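Side-chain contacts in Alr1010 protein (Nostoc, PDB 3URG), which probably binds calcium ions in the cyanobacterial cell: residues A[24-28]-A[29-33]; A[48-51]-A[52-56]; A[129-132]-A[133-137]. All coordinates share one frame; numbering follows the deposited sequence.

Contact 1. Residues A[24-28]-A[29-33]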
ATOM      1  N   VAL A  24      13.571  -4.174  10.051  1.00 56.04           N
ATOM      2  CA  VAL A  24      13.202  -5.563  10.305  1.00 50.10           C
ATOM      3  C   VAL A  24      14.170  -6.510   9.606  1.00 46.39           C
ATOM      4  O   VAL A  24      14.822  -6.142   8.624  1.00 43.69           O
ATOM      5  CB  VAL A  24      11.758  -5.869   9.856  1.00 52.50           C
ATOM      6  CG1 VAL A  24      10.791  -4.862  10.465  1.00 55.06           C
ATOM      7  CG2 VAL A  24      11.655  -5.856   8.337  1.00 51.32           C
ATOM      8  N   GLU A  25      14.277  -7.728  10.122  1.00 47.64           N
ATOM      9  CA  GLU A  25      15.152  -8.721   9.517  1.00 49.22           C
ATOM     10  C   GLU A  25      14.520  -9.248   8.237  1.00 49.37           C
ATOM     11  O   GLU A  25      13.309  -9.139   8.040  1.00 41.58           O
ATOM     12  CB  GLU A  25      15.404  -9.877  10.487  1.00 66.38           C
ATOM     13  CG  GLU A  25      16.190  -9.487  11.735  1.00 80.09           C
ATOM     14  CD  GLU A  25      17.653  -9.187  11.443  1.00 89.25           C
ATOM     15  OE1 GLU A  25      18.521  -9.699  12.183  1.00 94.91           O
ATOM     16  OE2 GLU A  25      17.939  -8.448  10.475  1.00 89.93           O
ATOM     17  N   ARG A  26      15.344  -9.816   7.367  1.00 49.21           N
ATOM     18  CA  ARG A  26      14.832 -10.441   6.158  1.00 47.61           C
ATOM     19  C   ARG A  26      13.752 -11.458   6.498  1.00 44.10           C
ATOM     20  O   ARG A  26      13.871 -12.208   7.478  1.00 42.98           O
ATOM     21  CB  ARG A  26      15.966 -11.119   5.386  1.00 41.96           C
ATOM     22  CG  ARG A  26      16.754 -10.165   4.503  1.00 41.76           C
ATOM     23  CD  ARG A  26      17.887 -10.886   3.782  1.00 40.64           C
ATOM     24  NE  ARG A  26      17.391 -11.832   2.780  1.00 44.06           N
ATOM     25  CZ  ARG A  26      17.271 -11.552   1.485  1.00 47.21           C
ATOM     26  NH1 ARG A  26      17.599 -10.344   1.042  1.00 43.34           N
ATOM     27  NH2 ARG A  26      16.819 -12.467   0.633  1.00 37.24           N
ATOM     28  N   ASP A  27      12.683 -11.459   5.706  1.00 37.07           N
ATOM     29  CA  ASP A  27      11.678 -12.512   5.762  1.00 37.45           C
ATOM     30  C   ASP A  27      11.721 -13.198   4.403  1.00 37.00           C
ATOM     31  O   ASP A  27      11.263 -12.631   3.410  1.00 35.11           O
ATOM     32  CB  ASP A  27      10.279 -11.933   6.030  1.00 42.11           C
ATOM     33  CG  ASP A  27       9.192 -13.012   6.088  1.00 43.09           C
ATOM     34  OD1 ASP A  27       9.270 -14.002   5.337  1.00 40.66           O
ATOM     35  OD2 ASP A  27       8.252 -12.865   6.885  1.00 49.24           O
ATOM     36  N   GLU A  28      12.271 -14.410   4.353  1.00 36.06           N
ATOM     37  CA  GLU A  28      12.560 -15.050   3.067  1.00 37.59           C
ATOM     38  C   GLU A  28      11.301 -15.435   2.295  1.00 40.29           C
ATOM     39  O   GLU A  28      11.306 -15.477   1.072  1.00 35.82           O
ATOM     40  CB  GLU A  28      13.484 -16.262   3.247  1.00 38.20           C
ATOM     41  CG  GLU A  28      14.835 -15.921   3.853  1.00 39.36           C
ATOM     42  CD  GLU A  28      15.608 -14.891   3.038  1.00 43.29           C
ATOM     43  OE1 GLU A  28      15.351 -14.763   1.820  1.00 41.24           O
ATOM     44  OE2 GLU A  28      16.480 -14.214   3.619  1.00 42.57           O
ATOM     45  N   THR A  29      10.213 -15.713   3.001  1.00 38.10           N
ATOM     46  CA  THR A  29       8.963 -15.991   2.308  1.00 34.99           C
ATOM     47  C   THR A  29       8.509 -14.749   1.530  1.00 38.19           C
ATOM     48  O   THR A  29       8.121 -14.837   0.362  1.00 35.20           O
ATOM     49  CB  THR A  29       7.862 -16.421   3.293  1.00 41.23           C
ATOM     50  OG1 THR A  29       8.307 -17.560   4.034  1.00 42.10           O
ATOM     51  CG2 THR A  29       6.587 -16.775   2.539  1.00 44.05           C
ATOM     52  N   ARG A  30       8.582 -13.586   2.170  1.00 35.73           N
ATOM     53  CA  ARG A  30       8.189 -12.345   1.500  1.00 31.12           C
ATOM     54  C   ARG A  30       9.183 -11.997   0.374  1.00 34.73           C
ATOM     55  O   ARG A  30       8.783 -11.589  -0.720  1.00 33.34           O
ATOM     56  CB  ARG A  30       8.061 -11.193   2.499  1.00 28.54           C
ATOM     57  CG  ARG A  30       7.006 -11.423   3.606  1.00 34.98           C
ATOM     58  CD  ARG A  30       6.576 -10.119   4.313  1.00 35.45           C
ATOM     59  NE  ARG A  30       5.766 -10.417   5.500  1.00 37.44           N
ATOM     60  CZ  ARG A  30       4.461 -10.668   5.462  1.00 37.15           C
ATOM     61  NH1 ARG A  30       3.821 -10.624   4.301  1.00 28.89           N
ATOM     62  NH2 ARG A  30       3.792 -10.969   6.573  1.00 40.50           N
ATOM     63  N   GLU A  31      10.473 -12.174   0.643  1.00 36.32           N
ATOM     64  CA  GLU A  31      11.498 -11.927  -0.369  1.00 34.87           C
ATOM     65  C   GLU A  31      11.262 -12.769  -1.624  1.00 35.34           C
ATOM     66  O   GLU A  31      11.331 -12.265  -2.739  1.00 32.62           O
ATOM     67  CB  GLU A  31      12.905 -12.188   0.198  1.00 34.45           C
ATOM     68  CG  GLU A  31      13.302 -11.246   1.347  1.00 40.56           C
ATOM     69  CD  GLU A  31      13.681  -9.849   0.875  1.00 39.72           C
ATOM     70  OE1 GLU A  31      13.877  -9.646  -0.350  1.00 38.93           O
ATOM     71  OE2 GLU A  31      13.793  -8.952   1.733  1.00 38.07           O
ATOM     72  N   HIS A  32      10.986 -14.057  -1.450  1.00 35.34           N
ATOM     73  CA  HIS A  32      10.758 -14.928  -2.607  1.00 34.68           C
ATOM     74  C   HIS A  32       9.561 -14.439  -3.412  1.00 29.99           C
ATOM     75  O   HIS A  32       9.596 -14.393  -4.640  1.00 38.08           O
ATOM     76  CB  HIS A  32      10.512 -16.371  -2.158  1.00 37.62           C
ATOM     77  CG  HIS A  32      10.256 -17.323  -3.284  1.00 35.82           C
ATOM     78  ND1 HIS A  32      11.246 -17.730  -4.154  1.00 41.08           N
ATOM     79  CD2 HIS A  32       9.130 -17.973  -3.668  1.00 41.24           C
ATOM     80  CE1 HIS A  32      10.737 -18.575  -5.033  1.00 42.95           C
ATOM     81  NE2 HIS A  32       9.453 -18.735  -4.762  1.00 44.31           N
ATOM     82  N   ARG A  33       8.494 -14.084  -2.708  1.00 33.72           N
ATOM     83  CA  ARG A  33       7.266 -13.671  -3.368  1.00 32.48           C
ATOM     84  C   ARG A  33       7.479 -12.346  -4.101  1.00 36.50           C
ATOM     85  O   ARG A  33       7.028 -12.168  -5.237  1.00 36.94           O
ATOM     86  CB  ARG A  33       6.127 -13.551  -2.354  1.00 36.07           C
ATOM     87  CG  ARG A  33       4.825 -13.077  -2.959  1.00 34.02           C
ATOM     88  CD  ARG A  33       3.642 -13.414  -2.047  1.00 39.79           C
ATOM     89  NE  ARG A  33       3.799 -12.874  -0.697  1.00 34.95           N
ATOM     90  CZ  ARG A  33       3.906 -13.630   0.391  1.00 38.83           C
ATOM     91  NH1 ARG A  33       3.873 -14.952   0.278  1.00 42.74           N
ATOM     92  NH2 ARG A  33       4.044 -13.072   1.586  1.00 32.86           N
TER
HETATM   93  O   HOH W   1       7.361 -10.562   7.936  1.00 52.98           O
HETATM   94  O   HOH W   2       9.678 -16.639   6.076  1.00 57.46           O
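Asp27 OD1 draws three donors at the start of helix 28-39. The amide of Arg30 approaches from above the carboxylate plane, N to OD1 3.3 Å and nearly straight at 164°; the amide of Thr29 gives a weak, bent bond; and a water donates to OD1 from 2.8 Å and hydrogen-bonds to Thr29 OG1. Asp27 is the N-cap residue: CG lies anti to its own N (chi1 180°), beside the carbonyl carbon, which brings OD1 to these amides. OD2 faces Arg30 more loosely, in a long salt bridge of 3.8 Å to NE in which no N-H points at the oxygen, and a second water joins the same two atoms. Losing the carboxylate to an alanine here is likely to leave the Thr29 and Arg30 amides uncapped and Arg30 NE without this nearby charge. Arg26 grips Glu28 side-on, NE to OE2 2.7 Å and NH2 to OE1 3.0 Å. The Glu31 chain lies over one face of that guanidinium, CG 3.8 Å from NH2, with the carboxylate stacked on it, while Glu31 OE2 bonds to Tyr138 and Tyr144. This surface turn rests against helix 127-141, where Val24 and Arg30 pack on Tyr138 and Arg30 NH1 pairs with Asp135.

Contact 2. Residues A[48-51]-A[52-56]; sequences RAMG and WYYYL. With MNB (5-mercapto-2-nitro-benzoic acid), chain B.
Met50 and Tyr54 make the closest side-chain approach, one turn apart on helix 45-59: Met50 CG comes within 3.4 Å of Tyr54 CE2. The Met50 chain runs out with CG anti to the backbone N (chi1 -173°), across the CD2-CE2 side of the ring. SD follows, 4.9 Å from the centroid of the Tyr54 ring and 62° off its normal, an oblique Met-aromatic contact. Tyr54 lies on the exposed side of the helix, and this pair belongs to its outer surface.

The turn is a regular alpha-helical one, in which the amides of residues 52 to 55 bond to the carbonyls four residues back; the bond from Tyr54 N to Met50 O is nearly straight at 177°. The same turn lines the pocket of the bound 5-mercapto-2-nitro-benzoic acid. Met50 CB touches ring atom C4 of the ligand at 3.5 Å, and Tyr53 CB lies 3.7 Å from its sulfur S5, which stands obliquely to the Tyr53 ring. Tyr53 OH bonds to Ala89 O.

The inner side, in contrast with exposed Tyr54, is the more buried one. The edge of the Trp52 indole meets a backbone oxygen, CD1 to Arg48 O 3.6 Å, and the buried ring stands edge-to-face with Trp136 and Trp139 of helix 127-141. At Tyr55, CB sits 3.3 Å from Gly51 O, while the ring packs on Arg33 and Ile38 of helix 28-39.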
ATOM      1  N   ARG A  48      10.018  -1.104 -11.451  1.00 36.93           N
ATOM      2  CA  ARG A  48       9.842  -1.618 -10.094  1.00 34.74           C
ATOM      3  C   ARG A  48       8.547  -1.045  -9.505  1.00 34.81           C
ATOM      4  O   ARG A  48       7.741  -1.770  -8.931  1.00 30.45           O
ATOM      5  CB  ARG A  48      11.047  -1.268  -9.204  1.00 34.92           C
ATOM      6  CG  ARG A  48      12.406  -1.817  -9.660  1.00 41.09           C
ATOM      7  CD  ARG A  48      13.506  -1.456  -8.636  1.00 39.34           C
ATOM      8  NE  ARG A  48      13.951  -2.667  -7.950  1.00 55.50           N
ATOM      9  CZ  ARG A  48      14.335  -2.725  -6.684  1.00 48.33           C
ATOM     10  NH1 ARG A  48      14.329  -1.632  -5.940  1.00 40.23           N
ATOM     11  NH2 ARG A  48      14.727  -3.883  -6.164  1.00 62.98           N
ATOM     12  N   ALA A  49       8.347   0.261  -9.660  1.00 35.31           N
ATOM     13  CA  ALA A  49       7.088   0.877  -9.236  1.00 33.85           C
ATOM     14  C   ALA A  49       5.891   0.219  -9.914  1.00 31.84           C
ATOM     15  O   ALA A  49       4.893  -0.066  -9.267  1.00 33.61           O
ATOM     16  CB  ALA A  49       7.104   2.389  -9.526  1.00 30.97           C
ATOM     17  N   MET A  50       5.983   0.006 -11.223  1.00 35.54           N
ATOM     18  CA  MET A  50       4.865  -0.559 -11.978  1.00 34.67           C
ATOM     19  C   MET A  50       4.529  -1.971 -11.496  1.00 31.13           C
ATOM     20  O   MET A  50       3.358  -2.313 -11.310  1.00 34.83           O
ATOM     21  CB  MET A  50       5.170  -0.572 -13.475  1.00 35.46           C
ATOM     22  CG  MET A  50       3.990  -0.990 -14.351  1.00 37.67           C
ATOM     23  SD  MET A  50       4.508  -1.329 -16.054  1.00 42.64           S
ATOM     24  CE  MET A  50       5.420  -2.844 -15.849  1.00 32.39           C
ATOM     25  N   GLY A  51       5.556  -2.785 -11.285  1.00 34.81           N
ATOM     26  CA  GLY A  51       5.355  -4.118 -10.742  1.00 32.30           C
ATOM     27  C   GLY A  51       4.552  -4.095  -9.450  1.00 33.86           C
ATOM     28  O   GLY A  51       3.609  -4.873  -9.263  1.00 30.94           O
ATOM     29  N   TRP A  52       4.916  -3.209  -8.536  1.00 27.39           N
ATOM     30  CA  TRP A  52       4.194  -3.145  -7.267  1.00 27.29           C
ATOM     31  C   TRP A  52       2.756  -2.659  -7.468  1.00 33.43           C
ATOM     32  O   TRP A  52       1.837  -3.124  -6.801  1.00 32.78           O
ATOM     33  CB  TRP A  52       4.920  -2.225  -6.283  1.00 28.47           C
ATOM     34  CG  TRP A  52       5.893  -2.947  -5.418  1.00 27.20           C
ATOM     35  CD1 TRP A  52       7.252  -3.016  -5.576  1.00 28.35           C
ATOM     36  CD2 TRP A  52       5.583  -3.723  -4.259  1.00 25.74           C
ATOM     37  NE1 TRP A  52       7.801  -3.779  -4.567  1.00 29.63           N
ATOM     38  CE2 TRP A  52       6.794  -4.229  -3.753  1.00 29.42           C
ATOM     39  CE3 TRP A  52       4.399  -4.038  -3.599  1.00 31.52           C
ATOM     40  CZ2 TRP A  52       6.848  -5.033  -2.618  1.00 32.77           C
ATOM     41  CZ3 TRP A  52       4.457  -4.839  -2.478  1.00 34.09           C
ATOM     42  CH2 TRP A  52       5.667  -5.319  -1.995  1.00 33.79           C
ATOM     43  N   TYR A  53       2.569  -1.704  -8.378  1.00 34.99           N
ATOM     44  CA  TYR A  53       1.246  -1.129  -8.606  1.00 37.40           C
ATOM     45  C   TYR A  53       0.279  -2.206  -9.098  1.00 36.65           C
ATOM     46  O   TYR A  53      -0.818  -2.369  -8.555  1.00 32.48           O
ATOM     47  CB  TYR A  53       1.311   0.032  -9.618  1.00 36.59           C
ATOM     48  CG  TYR A  53      -0.014   0.748  -9.814  1.00 37.30           C
ATOM     49  CD1 TYR A  53      -0.364   1.833  -9.012  1.00 42.37           C
ATOM     50  CD2 TYR A  53      -0.913   0.339 -10.791  1.00 39.19           C
ATOM     51  CE1 TYR A  53      -1.575   2.499  -9.184  1.00 48.65           C
ATOM     52  CE2 TYR A  53      -2.140   1.001 -10.965  1.00 40.39           C
ATOM     53  CZ  TYR A  53      -2.454   2.076 -10.161  1.00 46.91           C
ATOM     54  OH  TYR A  53      -3.650   2.732 -10.333  1.00 55.20           O
ATOM     55  N   TYR A  54       0.685  -2.928 -10.138  1.00 31.86           N
ATOM     56  CA  TYR A  54      -0.119  -4.027 -10.678  1.00 36.58           C
ATOM     57  C   TYR A  54      -0.306  -5.163  -9.683  1.00 37.80           C
ATOM     58  O   TYR A  54      -1.378  -5.765  -9.610  1.00 37.12           O
ATOM     59  CB  TYR A  54       0.494  -4.582 -11.976  1.00 40.43           C
ATOM     60  CG  TYR A  54       0.355  -3.639 -13.168  1.00 50.81           C
ATOM     61  CD1 TYR A  54      -0.740  -2.794 -13.281  1.00 49.91           C
ATOM     62  CD2 TYR A  54       1.312  -3.613 -14.187  1.00 53.34           C
ATOM     63  CE1 TYR A  54      -0.880  -1.934 -14.361  1.00 61.28           C
ATOM     64  CE2 TYR A  54       1.177  -2.758 -15.279  1.00 55.69           C
ATOM     65  CZ  TYR A  54       0.079  -1.924 -15.360  1.00 68.10           C
ATOM     66  OH  TYR A  54      -0.068  -1.071 -16.435  1.00 81.63           O
ATOM     67  N   TYR A  55       0.733  -5.484  -8.924  1.00 33.68           N
ATOM     68  CA  TYR A  55       0.582  -6.555  -7.945  1.00 29.98           C
ATOM     69  C   TYR A  55      -0.510  -6.195  -6.926  1.00 35.51           C
ATOM     70  O   TYR A  55      -1.424  -6.979  -6.678  1.00 33.43           O
ATOM     71  CB  TYR A  55       1.910  -6.895  -7.255  1.00 29.78           C
ATOM     72  CG  TYR A  55       1.763  -7.822  -6.054  1.00 34.19           C
ATOM     73  CD1 TYR A  55       1.593  -9.199  -6.211  1.00 43.83           C
ATOM     74  CD2 TYR A  55       1.809  -7.313  -4.763  1.00 42.97           C
ATOM     75  CE1 TYR A  55       1.471 -10.042  -5.102  1.00 45.71           C
ATOM     76  CE2 TYR A  55       1.689  -8.144  -3.657  1.00 47.05           C
ATOM     77  CZ  TYR A  55       1.522  -9.497  -3.828  1.00 47.31           C
ATOM     78  OH  TYR A  55       1.405 -10.289  -2.701  1.00 56.70           O
ATOM     79  N   LEU A  56      -0.431  -5.012  -6.363  1.00 29.64           N
ATOM     80  CA  LEU A  56      -1.368  -4.581  -5.363  1.00 28.73           C
ATOM     81  C   LEU A  56      -2.779  -4.467  -5.917  1.00 34.32           C
ATOM     82  O   LEU A  56      -3.725  -4.910  -5.320  1.00 33.25           O
ATOM     83  CB  LEU A  56      -0.913  -3.272  -4.760  1.00 28.16           C
ATOM     84  CG  LEU A  56       0.285  -3.318  -3.837  1.00 28.54           C
ATOM     85  CD1 LEU A  56       0.743  -1.998  -3.471  1.00 29.98           C
ATOM     86  CD2 LEU A  56       0.049  -4.124  -2.649  1.00 26.98           C
TER
HETATM   87  C6  MNB B 401       2.659   3.874 -14.603  1.00 64.46           C
HETATM   88  C1  MNB B 401       3.422   4.323 -15.632  1.00 72.21           C
HETATM   89  C2  MNB B 401       4.832   4.066 -15.615  1.00 71.67           C
HETATM   90  C3  MNB B 401       5.408   3.350 -14.517  1.00 57.42           C
HETATM   91  C4  MNB B 401       4.611   2.893 -13.454  1.00 47.57           C
HETATM   92  C5  MNB B 401       3.272   3.137 -13.478  1.00 50.42           C
HETATM   93  S5  MNB B 401       2.242   2.560 -12.182  1.00 55.75           S
HETATM   94  C10 MNB B 401       2.699   5.066 -16.714  1.00 82.06           C
HETATM   95  O12 MNB B 401       3.285   5.572 -17.647  1.00 90.33           O
HETATM   96  O11 MNB B 401       1.346   5.282 -16.601  1.00 88.22           O
HETATM   97  N7  MNB B 401       5.746   4.490 -16.640  1.00 79.69           N
HETATM   98  O9  MNB B 401       7.014   4.241 -16.503  1.00 74.71           O
HETATM   99  O8  MNB B 401       5.338   5.047 -17.733  1.00 87.32           O

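Contact 3. Residues A[129-132]-A[133-137]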
ATOM      1  N   THR A 129      -5.511 -10.231   0.906  1.00 31.50           N
ATOM      2  CA  THR A 129      -5.433  -8.770   0.981  1.00 29.39           C
ATOM      3  C   THR A 129      -4.460  -8.408   2.089  1.00 34.61           C
ATOM      4  O   THR A 129      -3.555  -7.579   1.909  1.00 34.19           O
ATOM      5  CB  THR A 129      -6.828  -8.145   1.285  1.00 31.83           C
ATOM      6  OG1 THR A 129      -7.701  -8.364   0.175  1.00 33.17           O
ATOM      7  CG2 THR A 129      -6.726  -6.651   1.535  1.00 27.71           C
ATOM      8  N   GLN A 130      -4.660  -9.037   3.245  1.00 34.12           N
ATOM      9  CA  GLN A 130      -3.774  -8.830   4.381  1.00 34.67           C
ATOM     10  C   GLN A 130      -2.313  -9.119   4.008  1.00 33.90           C
ATOM     11  O   GLN A 130      -1.407  -8.367   4.364  1.00 38.95           O
ATOM     12  CB  GLN A 130      -4.215  -9.729   5.532  1.00 44.11           C
ATOM     13  CG  GLN A 130      -3.172  -9.957   6.601  1.00 62.30           C
ATOM     14  CD  GLN A 130      -3.403 -11.262   7.350  1.00 82.54           C
ATOM     15  OE1 GLN A 130      -4.099 -11.292   8.367  1.00 86.92           O
ATOM     16  NE2 GLN A 130      -2.824 -12.352   6.842  1.00 87.97           N
ATOM     17  N   GLU A 131      -2.084 -10.225   3.303  1.00 32.65           N
ATOM     18  CA  GLU A 131      -0.729 -10.579   2.889  1.00 32.70           C
ATOM     19  C   GLU A 131      -0.077  -9.507   2.006  1.00 36.78           C
ATOM     20  O   GLU A 131       1.075  -9.114   2.236  1.00 37.15           O
ATOM     21  CB  GLU A 131      -0.741 -11.926   2.167  1.00 38.89           C
ATOM     22  CG  GLU A 131       0.637 -12.408   1.741  1.00 37.15           C
ATOM     23  CD  GLU A 131       0.568 -13.774   1.103  1.00 44.71           C
ATOM     24  OE1 GLU A 131       0.471 -13.842  -0.139  1.00 48.99           O
ATOM     25  OE2 GLU A 131       0.598 -14.777   1.849  1.00 46.92           O
ATOM     26  N   ALA A 132      -0.812  -9.033   1.002  1.00 31.85           N
ATOM     27  CA  ALA A 132      -0.281  -8.024   0.078  1.00 32.51           C
ATOM     28  C   ALA A 132       0.033  -6.725   0.809  1.00 33.70           C
ATOM     29  O   ALA A 132       1.046  -6.088   0.563  1.00 28.65           O
ATOM     30  CB  ALA A 132      -1.253  -7.770  -1.063  1.00 32.21           C
ATOM     31  N   ILE A 133      -0.840  -6.317   1.715  1.00 33.43           N
ATOM     32  CA  ILE A 133      -0.532  -5.135   2.512  1.00 32.28           C
ATOM     33  C   ILE A 133       0.729  -5.334   3.359  1.00 32.47           C
ATOM     34  O   ILE A 133       1.589  -4.451   3.415  1.00 34.04           O
ATOM     35  CB  ILE A 133      -1.712  -4.737   3.416  1.00 31.08           C
ATOM     36  CG1 ILE A 133      -2.886  -4.251   2.557  1.00 26.72           C
ATOM     37  CG2 ILE A 133      -1.285  -3.622   4.362  1.00 35.63           C
ATOM     38  CD1 ILE A 133      -4.154  -3.944   3.380  1.00 35.63           C
ATOM     39  N   ALA A 134       0.827  -6.490   4.021  1.00 33.68           N
ATOM     40  CA  ALA A 134       2.013  -6.839   4.805  1.00 35.95           C
ATOM     41  C   ALA A 134       3.299  -6.876   3.961  1.00 31.38           C
ATOM     42  O   ALA A 134       4.378  -6.524   4.446  1.00 32.29           O
ATOM     43  CB  ALA A 134       1.807  -8.176   5.501  1.00 39.15           C
ATOM     44  N   ASP A 135       3.187  -7.318   2.713  1.00 28.90           N
ATOM     45  CA  ASP A 135       4.356  -7.376   1.827  1.00 29.03           C
ATOM     46  C   ASP A 135       4.845  -5.958   1.558  1.00 32.19           C
ATOM     47  O   ASP A 135       6.055  -5.679   1.527  1.00 30.45           O
ATOM     48  CB  ASP A 135       4.000  -8.042   0.495  1.00 27.59           C
ATOM     49  CG  ASP A 135       3.933  -9.565   0.577  1.00 35.34           C
ATOM     50  OD1 ASP A 135       3.353 -10.160  -0.354  1.00 37.62           O
ATOM     51  OD2 ASP A 135       4.448 -10.170   1.548  1.00 37.64           O
ATOM     52  N   TRP A 136       3.895  -5.057   1.338  1.00 30.59           N
ATOM     53  CA  TRP A 136       4.243  -3.668   1.036  1.00 30.09           C
ATOM     54  C   TRP A 136       4.861  -3.008   2.271  1.00 29.71           C
ATOM     55  O   TRP A 136       5.894  -2.353   2.184  1.00 30.53           O
ATOM     56  CB  TRP A 136       3.000  -2.893   0.557  1.00 35.39           C
ATOM     57  CG  TRP A 136       3.237  -1.411   0.383  1.00 34.91           C
ATOM     58  CD1 TRP A 136       2.588  -0.399   1.026  1.00 30.79           C
ATOM     59  CD2 TRP A 136       4.197  -0.785  -0.482  1.00 32.80           C
ATOM     60  NE1 TRP A 136       3.073   0.815   0.613  1.00 32.43           N
ATOM     61  CE2 TRP A 136       4.065   0.610  -0.312  1.00 35.55           C
ATOM     62  CE3 TRP A 136       5.155  -1.268  -1.381  1.00 30.27           C
ATOM     63  CZ2 TRP A 136       4.850   1.530  -1.009  1.00 34.98           C
ATOM     64  CZ3 TRP A 136       5.938  -0.340  -2.085  1.00 32.05           C
ATOM     65  CH2 TRP A 136       5.783   1.036  -1.885  1.00 36.53           C
ATOM     66  N   LEU A 137       4.222  -3.187   3.427  1.00 29.43           N
ATOM     67  CA  LEU A 137       4.785  -2.696   4.685  1.00 31.87           C
ATOM     68  C   LEU A 137       6.191  -3.260   4.943  1.00 37.84           C
ATOM     69  O   LEU A 137       7.082  -2.556   5.431  1.00 34.86           O
ATOM     70  CB  LEU A 137       3.848  -3.031   5.851  1.00 31.55           C
ATOM     71  CG  LEU A 137       2.502  -2.305   5.768  1.00 41.40           C
ATOM     72  CD1 LEU A 137       1.560  -2.706   6.910  1.00 46.39           C
ATOM     73  CD2 LEU A 137       2.742  -0.802   5.762  1.00 43.43           C
TER
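Thr129 and Ile133 stand side by side on one turn of helix 127-141, a regular alpha-helix that packs against helices 28-39 and 45-59 and, through these two side chains, reaches Phe64 of strand 64-72. Both segments belong to this one helix, and the contact lies largely buried.

The backbone bonds come first. Ile133, Ala134, Asp135 and Trp136 donate to the carbonyls of Thr129, Gln130, Glu131 and Ala132 in the i to i+4 pattern. That from Ile133 N to Thr129 O is nearly straight, whereas that from Asp135 N to Glu131 O, although short at 2.8 Å, bends to 144°.

Apolar packing is modest. Thr129 CG2 and Ile133 CD1 point the same way and approach to 4.2 Å. Ile133 CG1, anti to its own carbonyl carbon (chi1 -67°), lies 3.5 Å from Thr129 O and carries CD1 alongside the threonine methyl. Thr129 OG1 is engaged elsewhere, with Asp126 and Glu61. The methyl of Ala134 sits against the backbone, CB 3.4 Å from Gln130 O.

The two acidic side chains, Glu131 and Asp135, also run alongside each other, their carboxylate planes 26° apart, with Glu131 OE1 4.7 Å from Asp135 OD1, too far apart for contact. Any repulsion between the like charges is probably eased by Arg33 of helix 28-39, whose NE makes a salt bridge with Asp135 OD1 and a long, weak ion pair with Glu131 OE1; Arg30 is the second partner of the buried Asp135 carboxylate. Within the turn itself, Asp135 CG rests 3.3 Å from Glu131 O.

How the contacts relate
Following the chain from the N terminus, contact 1 caps helix 28-39, contact 2 lies on helix 45-59, and contact 3 comes after the five-stranded antiparallel sheet, on helix 127-141. Each joins directly consecutive segments, so none encloses a long loop; they follow in series without nesting or crossing. In space the three helices meet. Asp135 of contact 3 is their shared polar junction, where Tyr55 OH of contact 2 probably hydrogen-bonds to the carboxylate already paired with contact 1. Leu56 CD2 packs on Ala132 O between contacts 2 and 3, and Arg33 CD packs on Tyr55 OH between contacts 1 and 2.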